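Local atomic coordinates of secreted effector protein SopD (Salmonella typhimurium, PDB entry 5CPC), a protein that is delivered into host cells by type III secretion, contributes to replication in macrophages, and cooperates with SopB in membrane fission and macropinosome formation during invasion. Residues 35-40 against 47-52; 241-246 against 294-299. All blocks are in the same frame, centred on the assembly; numbering follows the deposited sequence.

Interaction 1 of 2, residues 35-40 against 47-52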
loop_
_atom_site.group_PDB
_atom_site.type_symbol
_atom_site.label_atom_id
_atom_site.label_comp_id
_atom_site.label_asym_id
_atom_site.label_seq_id
_atom_site.Cartn_x
_atom_site.Cartn_y
_atom_site.Cartn_z
ATOM N N GLY A 35 1.254 -23.906 12.518
ATOM C CA GLY A 35 0.963 -25.374 12.510
ATOM C C GLY A 35 2.101 -26.299 13.021
ATOM O O GLY A 35 2.196 -27.447 12.573
ATOM N N GLY A 36 2.962 -25.806 13.925
ATOM C CA GLY A 36 4.196 -26.525 14.373
ATOM C C GLY A 36 5.166 -26.850 13.208
ATOM O O GLY A 36 5.902 -27.835 13.257
ATOM N N TRP A 37 5.159 -26.034 12.142
ATOM C CA TRP A 37 5.979 -26.303 10.912
ATOM C C TRP A 37 7.496 -26.526 11.190
ATOM O O TRP A 37 8.136 -27.382 10.531
ATOM C CB TRP A 37 5.772 -25.211 9.839
ATOM C CG TRP A 37 6.424 -25.523 8.527
ATOM C CD1 TRP A 37 7.426 -24.799 7.901
ATOM C CD2 TRP A 37 6.156 -26.647 7.679
ATOM N NE1 TRP A 37 7.767 -25.404 6.729
ATOM C CE2 TRP A 37 7.000 -26.518 6.545
ATOM C CE3 TRP A 37 5.253 -27.741 7.753
ATOM C CZ2 TRP A 37 7.006 -27.446 5.496
ATOM C CZ3 TRP A 37 5.253 -28.658 6.709
ATOM C CH2 TRP A 37 6.145 -28.522 5.598
ATOM N N ASP A 38 8.040 -25.824 12.190
ATOM C CA ASP A 38 9.410 -26.053 12.653
ATOM C C ASP A 38 9.840 -27.503 12.768
ATOM O O ASP A 38 10.982 -27.815 12.483
ATOM C CB ASP A 38 9.624 -25.412 14.042
ATOM C CG ASP A 38 8.695 -24.208 14.267
ATOM O OD1 ASP A 38 7.379 -24.418 14.162
ATOM O OD2 ASP A 38 9.297 -23.099 14.519
ATOM N N LYS A 39 8.969 -28.386 13.248
ATOM C CA LYS A 39 9.345 -29.757 13.366
ATOM C C LYS A 39 8.533 -30.595 12.408
ATOM O O LYS A 39 8.985 -31.636 11.993
ATOM C CB LYS A 39 9.109 -30.270 14.787
ATOM C CG LYS A 39 9.961 -29.651 15.887
ATOM C CD LYS A 39 9.483 -30.295 17.230
ATOM C CE LYS A 39 10.115 -31.727 17.553
ATOM N NZ LYS A 39 9.273 -32.756 18.248
ATOM N N VAL A 40 7.316 -30.162 12.093
ATOM C CA VAL A 40 6.456 -30.893 11.170
ATOM C C VAL A 40 7.067 -31.043 9.782
ATOM O O VAL A 40 6.857 -32.040 9.126
ATOM C CB VAL A 40 5.021 -30.251 11.100
ATOM C CG1 VAL A 40 4.203 -30.827 9.978
ATOM C CG2 VAL A 40 4.295 -30.518 12.453
ATOM N N GLU A 47 11.486 -31.303 -1.760
ATOM C CA GLU A 47 10.726 -30.888 -2.979
ATOM C C GLU A 47 9.205 -30.884 -2.747
ATOM O O GLU A 47 8.456 -30.427 -3.591
ATOM C CB GLU A 47 11.064 -31.762 -4.219
ATOM C CG GLU A 47 11.323 -33.204 -3.945
ATOM C CD GLU A 47 10.541 -34.208 -4.904
ATOM O OE1 GLU A 47 10.380 -33.959 -6.145
ATOM O OE2 GLU A 47 10.099 -35.284 -4.394
ATOM N N LYS A 48 8.762 -31.384 -1.595
ATOM C CA LYS A 48 7.324 -31.457 -1.252
ATOM C C LYS A 48 6.896 -30.418 -0.228
ATOM O O LYS A 48 5.701 -30.319 0.082
ATOM C CB LYS A 48 6.963 -32.840 -0.651
ATOM C CG LYS A 48 7.229 -34.038 -1.538
ATOM C CD LYS A 48 6.176 -34.175 -2.575
ATOM C CE LYS A 48 6.382 -35.445 -3.404
ATOM N NZ LYS A 48 5.455 -35.401 -4.591
ATOM N N LYS A 49 7.858 -29.679 0.333
ATOM C CA LYS A 49 7.571 -28.796 1.488
ATOM C C LYS A 49 6.610 -27.719 1.153
ATOM O O LYS A 49 5.692 -27.471 1.924
ATOM C CB LYS A 49 8.856 -28.278 2.170
ATOM C CG LYS A 49 9.539 -29.377 2.998
ATOM C CD LYS A 49 10.783 -28.825 3.808
ATOM C CE LYS A 49 11.606 -29.971 4.418
ATOM N NZ LYS A 49 12.648 -29.331 5.305
ATOM N N ASP A 50 6.726 -27.129 -0.036
ATOM C CA ASP A 50 5.737 -26.086 -0.447
ATOM C C ASP A 50 4.329 -26.608 -0.663
ATOM O O ASP A 50 3.328 -25.968 -0.306
ATOM C CB ASP A 50 6.198 -25.252 -1.689
ATOM C CG ASP A 50 7.422 -24.420 -1.407
ATOM O OD1 ASP A 50 7.542 -23.899 -0.262
ATOM O OD2 ASP A 50 8.291 -24.311 -2.311
ATOM N N HIS A 51 4.225 -27.748 -1.319
ATOM C CA HIS A 51 2.953 -28.415 -1.400
ATOM C C HIS A 51 2.457 -28.726 0.065
ATOM O O HIS A 51 1.362 -28.410 0.408
ATOM C CB HIS A 51 3.075 -29.713 -2.224
ATOM C CG HIS A 51 1.745 -30.321 -2.601
ATOM N ND1 HIS A 51 1.627 -31.430 -3.429
ATOM C CD2 HIS A 51 0.478 -29.941 -2.302
ATOM C CE1 HIS A 51 0.345 -31.734 -3.566
ATOM N NE2 HIS A 51 -0.373 -30.824 -2.922
ATOM N N ALA A 52 3.257 -29.317 0.919
ATOM C CA ALA A 52 2.719 -29.673 2.225
ATOM C C ALA A 52 2.269 -28.424 3.013
ATOM O O ALA A 52 1.270 -28.500 3.742
ATOM C CB ALA A 52 3.728 -30.449 2.997
#
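The six-membered end of the Trp37 indole makes this contact. Lys49 CB lies at the edge of the ring, in its plane, 3.9 Å from Trp37 CZ2. Two other groups approach obliquely. Lys49 O comes to 3.8 Å from Trp37 CZ2, and Ala52 CB to 4.0 Å from Trp37 CH2. With chi1 at -172° the indole swings out opposite the Trp37 backbone N, across to helix 49-60. The Trp37 side chain is buried. Leu53 and Leu56 of helix 49-60 also touch it, as does Ile32 from the loop before.

A one-turn helix, 37-40, is joined by a short loop to helix 49-60, and the indole spans the gap between them. Gly36 is the N-cap residue of the first helix. Its carbonyl O accepts from Lys39 N at 3.1 Å and from Val40 N at 3.0 Å, which fixes the first turn from which Trp37 projects.

Lys49 touches the ring through the base of its side chain. Its CG is 4.0 Å from Trp37 CZ2, and beyond it the chain runs out extended, away from the indole. The ammonium NZ is hydrogen-bonded to Gln41 OE1 in the connecting loop. Phe44 of the same loop packs on both Lys49 and Ala52.

Interaction 2 of 2, residues 241-246 against 294-299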
loop_
_atom_site.group_PDB
_atom_site.type_symbol
_atom_site.label_atom_id
_atom_site.label_comp_id
_atom_site.label_asym_id
_atom_site.label_seq_id
_atom_site.Cartn_x
_atom_site.Cartn_y
_atom_site.Cartn_z
ATOM N N VAL A 241 9.294 20.033 -12.449
ATOM C CA VAL A 241 9.001 19.093 -11.359
ATOM C C VAL A 241 7.490 18.943 -11.255
ATOM O O VAL A 241 6.766 19.930 -11.154
ATOM C CB VAL A 241 9.489 19.609 -10.011
ATOM C CG1 VAL A 241 9.376 18.498 -8.958
ATOM C CG2 VAL A 241 10.920 20.150 -10.147
ATOM N N ALA A 242 7.027 17.706 -11.267
ATOM C CA ALA A 242 5.625 17.422 -11.266
ATOM C C ALA A 242 5.296 16.776 -9.912
ATOM O O ALA A 242 5.908 15.772 -9.546
ATOM C CB ALA A 242 5.319 16.422 -12.439
ATOM N N PHE A 243 4.353 17.350 -9.178
ATOM C CA PHE A 243 3.862 16.783 -7.915
ATOM C C PHE A 243 2.624 15.989 -8.115
ATOM O O PHE A 243 1.946 16.166 -9.142
ATOM C CB PHE A 243 3.586 17.910 -6.932
ATOM C CG PHE A 243 4.812 18.683 -6.605
ATOM C CD1 PHE A 243 5.683 18.225 -5.639
ATOM C CD2 PHE A 243 5.127 19.854 -7.296
ATOM C CE1 PHE A 243 6.892 18.869 -5.383
ATOM C CE2 PHE A 243 6.326 20.572 -6.977
ATOM C CZ PHE A 243 7.203 20.062 -6.049
ATOM N N SER A 244 2.378 15.111 -7.124
ATOM C CA SER A 244 1.272 14.142 -7.052
ATOM C C SER A 244 0.947 13.862 -5.649
ATOM O O SER A 244 1.791 13.986 -4.792
ATOM C CB SER A 244 1.764 12.756 -7.527
ATOM O OG SER A 244 1.781 12.905 -8.891
ATOM N N MET A 245 -0.257 13.375 -5.434
ATOM C CA MET A 245 -0.593 12.796 -4.165
ATOM C C MET A 245 -0.800 11.261 -4.209
ATOM O O MET A 245 -1.348 10.729 -5.149
ATOM C CB MET A 245 -1.809 13.467 -3.569
ATOM C CG MET A 245 -2.024 13.021 -2.095
ATOM S SD MET A 245 -3.332 13.881 -1.199
ATOM C CE MET A 245 -4.269 14.383 -2.619
ATOM N N MET A 246 -0.358 10.586 -3.165
ATOM C CA MET A 246 -0.547 9.171 -3.035
ATOM C C MET A 246 -2.081 8.907 -3.116
ATOM O O MET A 246 -2.875 9.524 -2.385
ATOM C CB MET A 246 -0.021 8.699 -1.681
ATOM C CG MET A 246 -0.009 7.163 -1.592
ATOM S SD MET A 246 0.611 6.477 -0.064
ATOM C CE MET A 246 2.345 6.391 -0.524
ATOM N N LYS A 294 8.180 25.516 -4.288
ATOM C CA LYS A 294 9.025 26.437 -3.511
ATOM C C LYS A 294 9.692 25.648 -2.417
ATOM O O LYS A 294 10.886 25.783 -2.209
ATOM C CB LYS A 294 8.189 27.608 -2.945
ATOM C CG LYS A 294 8.823 28.457 -1.780
ATOM C CD LYS A 294 7.816 29.624 -1.194
ATOM C CE LYS A 294 7.325 30.641 -2.245
ATOM N NZ LYS A 294 5.916 30.376 -2.855
ATOM N N LEU A 295 8.934 24.824 -1.711
ATOM C CA LEU A 295 9.477 23.990 -0.640
ATOM C C LEU A 295 10.524 22.973 -1.172
ATOM O O LEU A 295 11.603 22.761 -0.587
ATOM C CB LEU A 295 8.324 23.256 0.027
ATOM C CG LEU A 295 7.332 24.120 0.814
ATOM C CD1 LEU A 295 6.149 23.281 1.339
ATOM C CD2 LEU A 295 8.136 24.717 1.962
ATOM N N TYR A 296 10.228 22.375 -2.323
ATOM C CA TYR A 296 11.100 21.318 -2.872
ATOM C C TYR A 296 12.425 21.951 -3.235
ATOM O O TYR A 296 13.468 21.415 -2.878
ATOM C CB TYR A 296 10.402 20.738 -4.079
ATOM C CG TYR A 296 11.175 19.794 -5.001
ATOM C CD1 TYR A 296 11.167 18.442 -4.765
ATOM C CD2 TYR A 296 11.766 20.260 -6.182
ATOM C CE1 TYR A 296 11.811 17.536 -5.641
ATOM C CE2 TYR A 296 12.408 19.348 -7.087
ATOM C CZ TYR A 296 12.429 17.996 -6.779
ATOM O OH TYR A 296 13.035 17.096 -7.603
ATOM N N LEU A 297 12.383 23.152 -3.865
ATOM C CA LEU A 297 13.588 23.848 -4.335
ATOM C C LEU A 297 14.429 24.345 -3.171
ATOM O O LEU A 297 15.642 24.516 -3.317
ATOM C CB LEU A 297 13.235 25.036 -5.243
ATOM C CG LEU A 297 12.791 24.627 -6.659
ATOM C CD1 LEU A 297 12.596 25.862 -7.544
ATOM C CD2 LEU A 297 13.744 23.612 -7.347
ATOM N N THR A 298 13.793 24.533 -2.016
ATOM C CA THR A 298 14.475 25.033 -0.819
ATOM C C THR A 298 14.761 23.984 0.225
ATOM O O THR A 298 15.270 24.299 1.329
ATOM C CB THR A 298 13.662 26.211 -0.149
ATOM O OG1 THR A 298 12.260 25.854 0.002
ATOM C CG2 THR A 298 13.756 27.438 -1.069
ATOM N N HIS A 299 14.446 22.739 -0.108
ATOM C CA HIS A 299 14.863 21.631 0.678
ATOM C C HIS A 299 15.582 20.535 -0.156
ATOM O O HIS A 299 15.261 19.308 -0.054
ATOM C CB HIS A 299 13.650 21.062 1.425
ATOM C CG HIS A 299 13.156 21.964 2.497
ATOM N ND1 HIS A 299 12.314 23.022 2.243
ATOM C CD2 HIS A 299 13.396 21.978 3.826
ATOM C CE1 HIS A 299 12.079 23.669 3.371
ATOM N NE2 HIS A 299 12.704 23.042 4.347
#
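Tyr296, which meets Val241 and Phe243, comes two residues after Lys294, whose carbonyl O takes a short bond from the Thr298 hydroxyl and a weak one from Thr298 N. Thr298 OG1 donates to Lys294 O at 2.6 Å, tilted 28° from the carbonyl plane. One residue on, His299 ND1 donates to Leu295 O at 2.9 Å, with the acceptor close to the imidazole plane. These bonds tie the side chains of Thr298 and His299 to carbonyls of the preceding residues.

Across the contact the packing is aromatic and aliphatic. Val241 CG1 lies over one face of the Tyr296 ring, in a CH-pi contact 3.9 Å from the centroid. The other methyl, Val241 CG2, touches Tyr296 CE2 at 3.5 Å. Phe243 approaches from the same side of the tyrosine ring. The pair is T-shaped, with the Phe243 edge toward the Tyr296 face and the planes at 90°. Phe243 CZ also meets Tyr296 CB at 3.8 Å. The phenol OH is hydrogen-bonded to Glu236 OE1, so its polar end is held by the partner strand.

Strands 232-237 and 240-245 form an antiparallel hairpin. Helix 285-298 packs against it here, with Tyr234 making a second edge-to-face pair with Tyr296. Phe243 also touches Leu292 of this helix and Tyr281 of helix 264-283.

How the interactions relate
The model starts at residue 30, and interaction 1 follows almost at once. Segment 35-40 meets 47-52 after a connection of six residues, so it closes a very short loop and ties helix 37-40 to helix 49-60. The chain then builds the three-stranded sheet and a series of helices before it reaches the hairpin. Interaction 2 closes a longer loop of 47 residues, mostly helical, which brings helix 285-298 back against strand 240-245. The two loops follow in series and neither nest nor cross. Interactions 1 and 2 lie on opposite sides of the chain's centre. The centres of interactions 1 and 2 are about 49 Å apart, and the nearest atoms of interactions 1 and 2 are about 31 Å apart.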